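Pyocin S5 (Pseudomonas aeruginosa PAO1, PDB 6THK) is a bacteriocin that probably kills target bacteria by forming channels that depolarise their cytoplasmic membrane. Local coordinates at residues A[80-85]-A[99-104]; A[124-129]-A[138-143]; A[223-228]-A[245-250]; A[443-446]-A[452-455]; A[459-462]-A[466-469]. The protein carries 1 engineered substitution. One frame throughout, in Å; residues are numbered along the deposited sequence.

Interaction 1: A[80-85]-A[99-104]; sequences DGLLKQ and VDVMSA
Leu82 and Leu83 receive Val101 between them, one methyl of the valine going to each leucine. Followed outward from its backbone, Leu82 stays beside the same carbon almost all the way: its CB lies 3.8 Å from Val101 CG1, its CG is a little farther off, and its CD2 returns to 3.9 Å from that same CG1. The torsion explains this course. With CG turned opposite the backbone N (chi1 -153°), the leucine runs past the valine at a slant and touches it along its flank. Leu83 behaves differently, because its CB is directed to one side of the gap and the outer part of the chain turns in to make the contact, CD2 standing 3.9 Å from Val101 CG2. The valine therefore divides its two branches between consecutive leucines. No hydrogen bond crosses. The partners belong to helices 42-87 and 95-121, which follow each other through a short connection and meet here. Val101 also touches Ile86 farther along helix 42-87, while Met102 and Ser103 lean on Leu188 of helix 157-212, so that this third long helix packs against helix 95-121.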
# COMPACT_ATOMS: atom_id res chain seq x y z
N ASP A 80 39.36 -19.41 -32.74
CA ASP A 80 39.38 -18.02 -33.20
C ASP A 80 38.87 -17.86 -34.63
O ASP A 80 38.09 -16.95 -34.89
CB ASP A 80 40.80 -17.44 -33.06
CG ASP A 80 41.40 -17.48 -31.67
OD1 ASP A 80 40.67 -17.86 -30.71
OD2 ASP A 80 42.60 -17.15 -31.52
N GLY A 81 39.30 -18.75 -35.53
CA GLY A 81 38.91 -18.73 -36.94
C GLY A 81 37.43 -18.97 -37.11
O GLY A 81 36.81 -18.36 -37.98
N LEU A 82 36.85 -19.84 -36.26
CA LEU A 82 35.42 -20.17 -36.23
C LEU A 82 34.62 -19.02 -35.60
O LEU A 82 33.52 -18.70 -36.07
CB LEU A 82 35.22 -21.47 -35.44
CG LEU A 82 34.02 -22.36 -35.76
CD1 LEU A 82 33.81 -22.48 -37.25
CD2 LEU A 82 34.19 -23.74 -35.14
N LEU A 83 35.17 -18.38 -34.55
CA LEU A 83 34.55 -17.24 -33.88
C LEU A 83 34.46 -16.06 -34.85
O LEU A 83 33.41 -15.43 -34.94
CB LEU A 83 35.31 -16.85 -32.60
CG LEU A 83 34.96 -17.67 -31.35
CD1 LEU A 83 36.00 -17.47 -30.28
CD2 LEU A 83 33.59 -17.31 -30.81
N LYS A 84 35.54 -15.85 -35.64
CA LYS A 84 35.63 -14.82 -36.67
C LYS A 84 34.63 -15.06 -37.79
O LYS A 84 34.20 -14.11 -38.44
CB LYS A 84 37.05 -14.75 -37.25
N GLN A 85 34.24 -16.33 -38.00
CA GLN A 85 33.26 -16.66 -39.03
C GLN A 85 31.86 -16.25 -38.57
O GLN A 85 31.14 -15.60 -39.34
CB GLN A 85 33.32 -18.14 -39.41
CG GLN A 85 34.52 -18.53 -40.30
CD GLN A 85 34.41 -18.09 -41.74
OE1 GLN A 85 33.40 -18.29 -42.42
NE2 GLN A 85 35.47 -17.49 -42.25
N VAL A 99 32.23 -19.67 -25.48
CA VAL A 99 31.92 -20.90 -24.74
C VAL A 99 31.34 -21.97 -25.69
O VAL A 99 31.76 -23.12 -25.63
CB VAL A 99 30.97 -20.59 -23.54
CG1 VAL A 99 30.34 -21.85 -22.96
CG2 VAL A 99 31.71 -19.82 -22.45
N ASP A 100 30.40 -21.56 -26.56
CA ASP A 100 29.72 -22.44 -27.52
C ASP A 100 30.67 -23.06 -28.56
O ASP A 100 30.57 -24.26 -28.81
CB ASP A 100 28.54 -21.70 -28.20
CG ASP A 100 27.30 -21.46 -27.33
OD1 ASP A 100 27.26 -21.98 -26.19
OD2 ASP A 100 26.37 -20.77 -27.80
N VAL A 101 31.57 -22.25 -29.14
CA VAL A 101 32.56 -22.71 -30.13
C VAL A 101 33.59 -23.63 -29.44
O VAL A 101 33.79 -24.75 -29.90
CB VAL A 101 33.22 -21.52 -30.89
CG1 VAL A 101 34.41 -21.97 -31.72
CG2 VAL A 101 32.20 -20.80 -31.77
N MET A 102 34.18 -23.18 -28.33
CA MET A 102 35.15 -23.95 -27.55
C MET A 102 34.58 -25.29 -27.11
O MET A 102 35.31 -26.28 -27.14
CB MET A 102 35.60 -23.17 -26.31
CG MET A 102 36.62 -22.10 -26.59
SD MET A 102 36.97 -21.21 -25.06
CE MET A 102 38.22 -20.10 -25.62
N SER A 103 33.29 -25.35 -26.73
CA SER A 103 32.64 -26.60 -26.32
C SER A 103 32.52 -27.55 -27.51
O SER A 103 32.83 -28.74 -27.37
CB SER A 103 31.27 -26.33 -25.70
OG SER A 103 31.35 -25.49 -24.56
N ALA A 104 32.11 -27.02 -28.70
CA ALA A 104 31.92 -27.76 -29.95
C ALA A 104 33.23 -28.41 -30.41
O ALA A 104 33.23 -29.59 -30.81
CB ALA A 104 31.41 -26.83 -31.03

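Interaction 2: A[124-129]-A[138-143]. With ZN (zinc ion), chain F.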
# COMPACT_ATOMS: atom_id res chain seq x y z
N PRO A 124 49.36 -54.18 -25.65
CA PRO A 124 50.07 -53.77 -24.43
C PRO A 124 50.77 -52.42 -24.56
O PRO A 124 50.96 -51.93 -25.67
CB PRO A 124 51.11 -54.88 -24.24
CG PRO A 124 51.36 -55.37 -25.62
CD PRO A 124 50.05 -55.28 -26.34
N PHE A 125 51.17 -51.84 -23.43
CA PHE A 125 51.84 -50.55 -23.43
C PHE A 125 53.34 -50.67 -23.70
O PHE A 125 54.09 -51.24 -22.90
CB PHE A 125 51.56 -49.76 -22.14
CG PHE A 125 52.36 -48.48 -22.05
CD1 PHE A 125 52.22 -47.48 -23.00
CD2 PHE A 125 53.28 -48.30 -21.03
CE1 PHE A 125 53.00 -46.32 -22.95
CE2 PHE A 125 54.04 -47.12 -20.96
CZ PHE A 125 53.89 -46.14 -21.92
N ILE A 126 53.76 -50.09 -24.82
CA ILE A 126 55.16 -50.06 -25.20
C ILE A 126 55.56 -48.58 -25.31
O ILE A 126 54.99 -47.86 -26.13
CB ILE A 126 55.44 -50.87 -26.51
CG1 ILE A 126 54.70 -52.24 -26.52
CG2 ILE A 126 56.94 -51.03 -26.75
CD1 ILE A 126 54.59 -52.92 -27.87
N ASP A 127 56.50 -48.11 -24.46
CA ASP A 127 56.97 -46.73 -24.52
C ASP A 127 58.06 -46.69 -25.57
O ASP A 127 59.24 -46.73 -25.23
CB ASP A 127 57.48 -46.24 -23.15
CG ASP A 127 57.28 -44.75 -22.90
OD1 ASP A 127 56.30 -44.18 -23.43
OD2 ASP A 127 58.07 -44.18 -22.12
N TYR A 128 57.63 -46.64 -26.85
CA TYR A 128 58.43 -46.70 -28.07
C TYR A 128 59.76 -45.95 -28.04
O TYR A 128 60.80 -46.53 -28.37
CB TYR A 128 57.61 -46.27 -29.29
CG TYR A 128 56.31 -47.02 -29.43
CD1 TYR A 128 56.28 -48.33 -29.88
CD2 TYR A 128 55.10 -46.42 -29.10
CE1 TYR A 128 55.08 -49.04 -29.99
CE2 TYR A 128 53.90 -47.11 -29.18
CZ TYR A 128 53.89 -48.41 -29.65
OH TYR A 128 52.70 -49.09 -29.75
N GLU A 129 59.73 -44.68 -27.62
CA GLU A 129 60.90 -43.80 -27.54
C GLU A 129 62.00 -44.30 -26.59
O GLU A 129 63.17 -44.02 -26.82
CB GLU A 129 60.48 -42.33 -27.20
CG GLU A 129 60.45 -41.93 -25.73
CD GLU A 129 59.09 -41.77 -25.07
OE1 GLU A 129 58.07 -42.10 -25.70
OE2 GLU A 129 59.06 -41.31 -23.90
N GLU A 138 60.72 -58.07 -29.71
CA GLU A 138 60.37 -59.18 -28.82
C GLU A 138 58.99 -59.00 -28.24
O GLU A 138 58.28 -59.99 -28.03
CB GLU A 138 61.44 -59.40 -27.73
CG GLU A 138 62.83 -59.77 -28.26
CD GLU A 138 63.03 -61.13 -28.92
OE1 GLU A 138 62.05 -61.92 -29.01
OE2 GLU A 138 64.17 -61.41 -29.35
N ALA A 139 58.61 -57.76 -28.03
CA ALA A 139 57.29 -57.46 -27.54
C ALA A 139 56.31 -57.81 -28.64
O ALA A 139 55.30 -58.43 -28.39
CB ALA A 139 57.18 -56.00 -27.17
N TRP A 140 56.63 -57.41 -29.86
CA TRP A 140 55.76 -57.70 -31.00
C TRP A 140 55.65 -59.20 -31.26
O TRP A 140 54.59 -59.70 -31.58
CB TRP A 140 56.24 -56.98 -32.26
CG TRP A 140 55.97 -55.52 -32.24
CD1 TRP A 140 55.34 -54.83 -31.26
CD2 TRP A 140 56.33 -54.56 -33.23
NE1 TRP A 140 55.28 -53.50 -31.58
CE2 TRP A 140 55.89 -53.31 -32.79
CE3 TRP A 140 56.99 -54.64 -34.46
CZ2 TRP A 140 56.08 -52.15 -33.52
CZ3 TRP A 140 57.18 -53.49 -35.18
CH2 TRP A 140 56.72 -52.27 -34.71
N VAL A 141 56.76 -59.91 -31.11
CA VAL A 141 56.77 -61.35 -31.32
C VAL A 141 55.85 -62.04 -30.33
O VAL A 141 55.10 -62.93 -30.69
CB VAL A 141 58.18 -61.93 -31.17
CG1 VAL A 141 58.10 -63.42 -30.91
CG2 VAL A 141 59.01 -61.63 -32.40
N LYS A 142 55.89 -61.58 -29.08
CA LYS A 142 55.06 -62.15 -28.03
C LYS A 142 53.59 -61.95 -28.38
O LYS A 142 52.77 -62.82 -28.12
CB LYS A 142 55.38 -61.52 -26.68
N ILE A 143 53.24 -60.79 -28.93
CA ILE A 143 51.87 -60.55 -29.32
C ILE A 143 51.46 -61.52 -30.41
O ILE A 143 50.39 -62.11 -30.36
CB ILE A 143 51.67 -59.12 -29.86
CG1 ILE A 143 51.90 -58.10 -28.75
CG2 ILE A 143 50.28 -58.95 -30.43
CD1 ILE A 143 51.99 -56.67 -29.24
ZN ZN F . 57.28 -42.31 -23.82
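Ile126 pushes its terminal methyl into the angle between Ala139 and Trp140, and two residues earlier Pro124 meets Ile143. The isoleucine shows how two torsions aim a branched side chain: CG1 sits beside the backbone N (chi1 -44°) and the chain then runs on extended, so that CD1 becomes the one atom to reach helix 133-145. There it lies 3.8 Å from Trp140 NE1, near the plane of the indole and at its edge, with the two side chains crossing at about a right angle. The same methyl is 4.1 Å from Ala139 CB. Ile143 is also extended, and its CD1 meets the proline ring at Pro124 CD, 3.8 Å away, with Pro124 CG close by. Asp127 and Glu129, from the same loop, serve a zinc ion instead. Asp127 OD1 binds the metal at 2.1 Å. Glu129, its chain bent at chi2 (-106°), presents both carboxylate oxygens to it, OE2 at 2.0 Å. Tyr172 hydrogen-bonds Glu129 OE1, a second-shell contact that would help to position the carboxylate. Tyr128, between the two zinc ligands in sequence, carries Ile126 O 3.2 Å above its ring, offset toward the rim. The backbone here is an inverse gamma turn centred on Asp127 and marked by a weak bond from Tyr128 N to Ile126 O. The arrangement is that of a loop whose Pro124 and Ile126 pack on a helix while its two acidic residues form a zinc site.

Interaction 3: A[223-228]-A[245-250]; sequences DQAGSA and TRLVTQ
Thr245 O is gripped twice within the helix that carries Leu247 to its contact with Ala225 and Gly226. Thr249 N donates to it at 3.0 Å, the ordinary helical bond, and Thr249 OG1 adds a second at 2.7 Å. The two donors come from opposite faces of the carbonyl plane, the hydroxyl tilted 32° out of it. Thr249 can do this because its OG1 folds back along its own helix, a common way for threonine to satisfy its hydroxyl there. Ser227 does something similar on the other segment, its OG bonding Gln224 O at 2.7 Å. These polar groups are thus served inside their own helices, and what crosses the gap is apolar. Leu247 does the crossing. Its CG lies beside the backbone N (chi1 -75°) and the chain is extended beyond, which sends the two methyls forward as a fork. CD2 settles 3.7 Å from Ala225 CB, while CD1 comes to 3.9 Å from Gly226 CA, with Gly226 N slightly farther away. Since Gly226 has no side chain, the methyl lies directly against main chain. Leu222, one turn before Gly226, also touches Leu247 and continues the apolar strip along helix 214-227. The side chain of Ala225 stands about 7 Å from that of Glu221, a zinc ligand. A single leucine on two small residues buries little surface, and with no hydrogen bond across, the contact relies on van der Waals contact and a modest loss of water-exposed apolar surface, with no polar pair to fix its alignment.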
# COMPACT_ATOMS: atom_id res chain seq x y z
N ASP A 223 -2.52 -1.21 -7.00
CA ASP A 223 -3.44 -0.78 -8.04
C ASP A 223 -3.82 -1.94 -8.94
O ASP A 223 -4.98 -2.09 -9.31
CB ASP A 223 -2.80 0.32 -8.88
CG ASP A 223 -2.47 1.54 -8.08
OD1 ASP A 223 -3.23 1.85 -7.14
OD2 ASP A 223 -1.45 2.19 -8.37
N GLN A 224 -2.85 -2.79 -9.27
CA GLN A 224 -3.11 -3.94 -10.13
C GLN A 224 -4.09 -4.88 -9.46
O GLN A 224 -4.98 -5.42 -10.09
CB GLN A 224 -1.81 -4.69 -10.43
CG GLN A 224 -1.92 -5.70 -11.57
CD GLN A 224 -2.16 -7.13 -11.10
OE1 GLN A 224 -1.23 -7.93 -11.05
NE2 GLN A 224 -3.40 -7.45 -10.78
N ALA A 225 -3.89 -5.09 -8.16
CA ALA A 225 -4.77 -5.91 -7.37
C ALA A 225 -6.13 -5.24 -7.32
O ALA A 225 -7.16 -5.89 -7.32
CB ALA A 225 -4.20 -6.08 -5.97
N GLY A 226 -6.11 -3.91 -7.26
CA GLY A 226 -7.32 -3.10 -7.17
C GLY A 226 -8.20 -3.14 -8.40
O GLY A 226 -9.41 -2.94 -8.29
N SER A 227 -7.61 -3.40 -9.60
CA SER A 227 -8.32 -3.45 -10.89
C SER A 227 -9.31 -4.59 -10.97
O SER A 227 -10.33 -4.47 -11.64
CB SER A 227 -7.35 -3.53 -12.06
OG SER A 227 -6.64 -4.76 -12.11
N ALA A 228 -9.01 -5.71 -10.29
CA ALA A 228 -9.85 -6.90 -10.25
C ALA A 228 -11.20 -6.59 -9.61
O ALA A 228 -12.21 -7.21 -9.97
CB ALA A 228 -9.14 -7.99 -9.46
N THR A 245 -7.56 -1.41 3.04
CA THR A 245 -7.05 -2.23 4.14
C THR A 245 -7.03 -3.70 3.72
O THR A 245 -6.08 -4.42 4.05
CB THR A 245 -7.84 -1.93 5.42
OG1 THR A 245 -7.67 -0.55 5.75
CG2 THR A 245 -7.38 -2.77 6.60
N ARG A 246 -8.05 -4.14 2.94
CA ARG A 246 -8.14 -5.51 2.45
C ARG A 246 -7.03 -5.84 1.46
O ARG A 246 -6.45 -6.92 1.55
CB ARG A 246 -9.53 -5.81 1.88
CG ARG A 246 -10.47 -6.36 2.93
CD ARG A 246 -11.88 -6.61 2.42
NE ARG A 246 -12.88 -5.92 3.25
CZ ARG A 246 -13.40 -6.40 4.38
NH1 ARG A 246 -13.02 -7.59 4.84
NH2 ARG A 246 -14.29 -5.70 5.06
N LEU A 247 -6.70 -4.90 0.56
CA LEU A 247 -5.64 -5.08 -0.42
C LEU A 247 -4.28 -5.23 0.24
O LEU A 247 -3.55 -6.16 -0.07
CB LEU A 247 -5.62 -3.93 -1.44
CG LEU A 247 -6.71 -3.91 -2.51
CD1 LEU A 247 -6.55 -2.72 -3.40
CD2 LEU A 247 -6.69 -5.16 -3.36
N VAL A 248 -3.95 -4.31 1.16
CA VAL A 248 -2.69 -4.28 1.90
C VAL A 248 -2.54 -5.56 2.75
O VAL A 248 -1.50 -6.21 2.67
CB VAL A 248 -2.57 -2.98 2.73
CG1 VAL A 248 -1.29 -2.96 3.56
CG2 VAL A 248 -2.62 -1.76 1.82
N THR A 249 -3.60 -5.95 3.51
CA THR A 249 -3.59 -7.16 4.34
C THR A 249 -3.32 -8.42 3.50
O THR A 249 -2.45 -9.22 3.87
CB THR A 249 -4.86 -7.25 5.18
OG1 THR A 249 -4.98 -6.05 5.93
CG2 THR A 249 -4.86 -8.43 6.13
N GLN A 250 -4.03 -8.58 2.35
CA GLN A 250 -3.85 -9.72 1.46
C GLN A 250 -2.45 -9.71 0.81
O GLN A 250 -1.82 -10.77 0.72
CB GLN A 250 -4.98 -9.79 0.42
CG GLN A 250 -5.01 -11.12 -0.36
CD GLN A 250 -5.36 -12.32 0.49
OE1 GLN A 250 -4.51 -13.14 0.85
NE2 GLN A 250 -6.63 -12.47 0.82

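Interaction 4: A[443-446]-A[452-455]; sequences ETLA and SWLV
This is a buried apolar contact between two successive helices of the pore-forming domain, in which Leu445 and Ala446 of helix 436-446 meet Trp453 and Leu454 near the start of helix 451-464. The six-membered part of the indole takes most of it, and takes it at the rim. Ala446 CB is only 3.4 Å from Trp453 CZ3, a tight approach, and 3.7 Å from CE3; it lies near the ring plane, so the methyl abuts the edge. Leu445 reaches the next corner, its CD2 standing 4.0 Å from Trp453 CH2, again at the edge and with the two side chains crossing at about a right angle. The indole is brought there by a chi1 of -173°, which swings CG opposite the backbone N and brings the six-membered ring up to Ala446 and Leu445. Leu454 adds a looser touch, its CD2 at 4.5 Å from Ala446 CB. Other parts of the domain close round the same residues. Helix 396-409 presses Leu403 and Ser407 on Trp453, Ile358 and Ile417 from loops meet Ala446 and Leu445, and on another side of helix 451-464 Val455 packs against helix 340-353.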
# COMPACT_ATOMS: atom_id res chain seq x y z
N GLU A 443 -34.21 45.01 19.54
CA GLU A 443 -33.91 45.24 18.13
C GLU A 443 -32.42 45.33 17.92
O GLU A 443 -31.88 44.78 16.97
CB GLU A 443 -34.56 46.53 17.64
CG GLU A 443 -33.86 47.15 16.44
CD GLU A 443 -34.20 48.61 16.25
OE1 GLU A 443 -33.49 49.46 16.81
OE2 GLU A 443 -35.19 48.91 15.56
N THR A 444 -31.75 46.04 18.82
CA THR A 444 -30.31 46.18 18.74
C THR A 444 -29.63 44.84 18.93
O THR A 444 -28.74 44.47 18.19
CB THR A 444 -29.84 47.09 19.87
OG1 THR A 444 -30.20 48.44 19.57
CG2 THR A 444 -28.35 46.98 20.06
N LEU A 445 -30.09 44.10 19.93
CA LEU A 445 -29.51 42.80 20.25
C LEU A 445 -29.69 41.76 19.16
O LEU A 445 -28.77 41.03 18.81
CB LEU A 445 -30.10 42.29 21.56
CG LEU A 445 -29.93 40.82 21.90
CD1 LEU A 445 -28.64 40.63 22.67
CD2 LEU A 445 -31.12 40.35 22.70
N ALA A 446 -30.89 41.72 18.60
CA ALA A 446 -31.27 40.77 17.57
C ALA A 446 -31.67 41.29 16.19
O ALA A 446 -32.45 40.64 15.51
CB ALA A 446 -32.36 39.86 18.09
N SER A 452 -38.07 33.32 15.63
CA SER A 452 -38.03 32.12 16.46
C SER A 452 -36.96 32.21 17.57
O SER A 452 -37.14 31.62 18.62
CB SER A 452 -37.79 30.89 15.60
OG SER A 452 -38.66 30.89 14.48
N TRP A 453 -35.85 32.89 17.32
CA TRP A 453 -34.82 33.08 18.33
C TRP A 453 -35.40 33.86 19.53
O TRP A 453 -35.11 33.53 20.67
CB TRP A 453 -33.60 33.81 17.77
CG TRP A 453 -32.50 33.86 18.76
CD1 TRP A 453 -31.82 32.81 19.26
CD2 TRP A 453 -31.97 35.02 19.40
NE1 TRP A 453 -30.88 33.23 20.16
CE2 TRP A 453 -30.96 34.59 20.26
CE3 TRP A 453 -32.25 36.38 19.31
CZ2 TRP A 453 -30.23 35.47 21.04
CZ3 TRP A 453 -31.53 37.25 20.09
CH2 TRP A 453 -30.53 36.79 20.94
N LEU A 454 -36.22 34.87 19.26
CA LEU A 454 -36.89 35.65 20.30
C LEU A 454 -37.82 34.75 21.10
O LEU A 454 -37.93 34.87 22.31
CB LEU A 454 -37.73 36.76 19.69
CG LEU A 454 -37.08 38.04 19.21
CD1 LEU A 454 -38.15 39.08 18.97
CD2 LEU A 454 -36.06 38.52 20.23
N VAL A 455 -38.52 33.84 20.40
CA VAL A 455 -39.42 32.88 21.02
C VAL A 455 -38.63 31.95 21.93
O VAL A 455 -39.10 31.60 23.00
CB VAL A 455 -40.22 32.08 19.98
CG1 VAL A 455 -41.17 31.13 20.68
CG2 VAL A 455 -40.99 33.02 19.07

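Interaction 5: A[459-462]-A[466-469]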
# COMPACT_ATOMS: atom_id res chain seq x y z
N PHE A 459 -39.25 31.41 25.92
CA PHE A 459 -39.39 30.08 26.48
C PHE A 459 -38.26 29.75 27.48
O PHE A 459 -38.55 29.21 28.54
CB PHE A 459 -39.49 29.03 25.35
CG PHE A 459 -40.73 29.06 24.46
CD1 PHE A 459 -41.69 30.05 24.60
CD2 PHE A 459 -40.93 28.09 23.48
CE1 PHE A 459 -42.84 30.06 23.79
CE2 PHE A 459 -42.07 28.10 22.68
CZ PHE A 459 -43.03 29.08 22.85
N ALA A 460 -36.97 30.10 27.15
CA ALA A 460 -35.80 29.86 28.04
C ALA A 460 -36.01 30.55 29.40
O ALA A 460 -35.65 29.99 30.45
CB ALA A 460 -34.51 30.35 27.39
N THR A 461 -36.66 31.73 29.38
CA THR A 461 -37.05 32.51 30.57
C THR A 461 -38.01 31.72 31.48
O THR A 461 -37.77 31.65 32.68
CB THR A 461 -37.62 33.85 30.12
OG1 THR A 461 -36.62 34.52 29.36
CG2 THR A 461 -38.01 34.73 31.29
N ALA A 462 -39.09 31.11 30.93
CA ALA A 462 -40.07 30.32 31.70
C ALA A 462 -39.45 29.13 32.41
O ALA A 462 -40.00 28.68 33.41
CB ALA A 462 -41.17 29.84 30.77
N PRO A 466 -38.91 31.91 38.33
CA PRO A 466 -40.25 31.70 38.90
C PRO A 466 -41.20 32.82 38.42
O PRO A 466 -41.87 33.52 39.22
CB PRO A 466 -40.02 31.77 40.43
CG PRO A 466 -38.58 32.23 40.61
CD PRO A 466 -38.04 32.64 39.28
N ILE A 467 -41.26 32.99 37.08
CA ILE A 467 -41.97 34.05 36.37
C ILE A 467 -43.52 34.06 36.62
O ILE A 467 -44.11 35.16 36.75
CB ILE A 467 -41.59 34.08 34.85
CG1 ILE A 467 -42.08 35.37 34.21
CG2 ILE A 467 -42.02 32.83 34.05
CD1 ILE A 467 -41.21 35.95 33.40
N GLY A 468 -44.13 32.89 36.74
CA GLY A 468 -45.56 32.76 36.94
C GLY A 468 -46.34 32.92 35.65
O GLY A 468 -45.78 33.32 34.62
N ILE A 469 -47.66 32.63 35.69
CA ILE A 469 -48.55 32.66 34.52
C ILE A 469 -48.66 34.06 33.91
O ILE A 469 -48.62 34.18 32.69
CB ILE A 469 -49.96 32.00 34.80
CG1 ILE A 469 -50.74 31.78 33.49
CG2 ILE A 469 -50.81 32.76 35.87
CD1 ILE A 469 -52.07 31.01 33.60
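Two aromatic rings border the meeting of Thr461 and Ala462 with Ile467: Phe391 of helix 381-392 touches both Thr461 and Ile467, and Phe472 of helix 468-481 touches both Ala462 and Ile467. Apart from the contact, Phe459 pairs its ring with that of Phe330, the planes at about 35°, and touches Ala346 and Ala350 of helix 340-353. Within this setting the isoleucine spreads two branches over the end of helix 451-464. Its CG1 arm, turned opposite the backbone N (chi1 -167°), carries CD1 to 4.0 Å from Thr461 CG2, and the two side chains pass at a slant. The other branch, CG2, lies in the crowded position between N and the carbonyl carbon and meets main chain, 4.0 Å from Ala462 CA. These residues flank the bend of a helical hairpin, helices 451-464 and 468-481, which falls within a predicted membrane-spanning region and is consistent with the hydrophobic hairpin known from channel-forming colicins. Gly468, with its positive phi of 80°, lies where the chain leaves the bend. Thr461 uses its two branches for different purposes. The methyl faces Ile467, whereas OG1 hydrogen-bonds Ile457 O in its own helix and the hydroxyl of Tyr423. Its carbonyl in turn bonds Thr465 OG1, in the connection itself, tying the last turn of the helix to the bend.

How the interactions relate
The five contacts follow one another along an elongated, almost wholly helical chain, and each joins parts that are close in sequence. Interactions 1 and 2 lie on the same side of the chain's centre, their own centres 40 Å apart, with helices 95-121 and 133-145 consecutive. Interaction 3 sits near the middle, about 8 Å from that centre. Interactions 4 and 5 lie on the far side, 17 Å apart between centres, sharing helix 451-464 within the pore-forming domain; the centres of interactions 2 and 5 are 143 Å apart. Zinc is bound directly in interaction 2, whereas the Ala225 side chain is about 11 Å and that of Ala462 about 13 Å from a zinc ion.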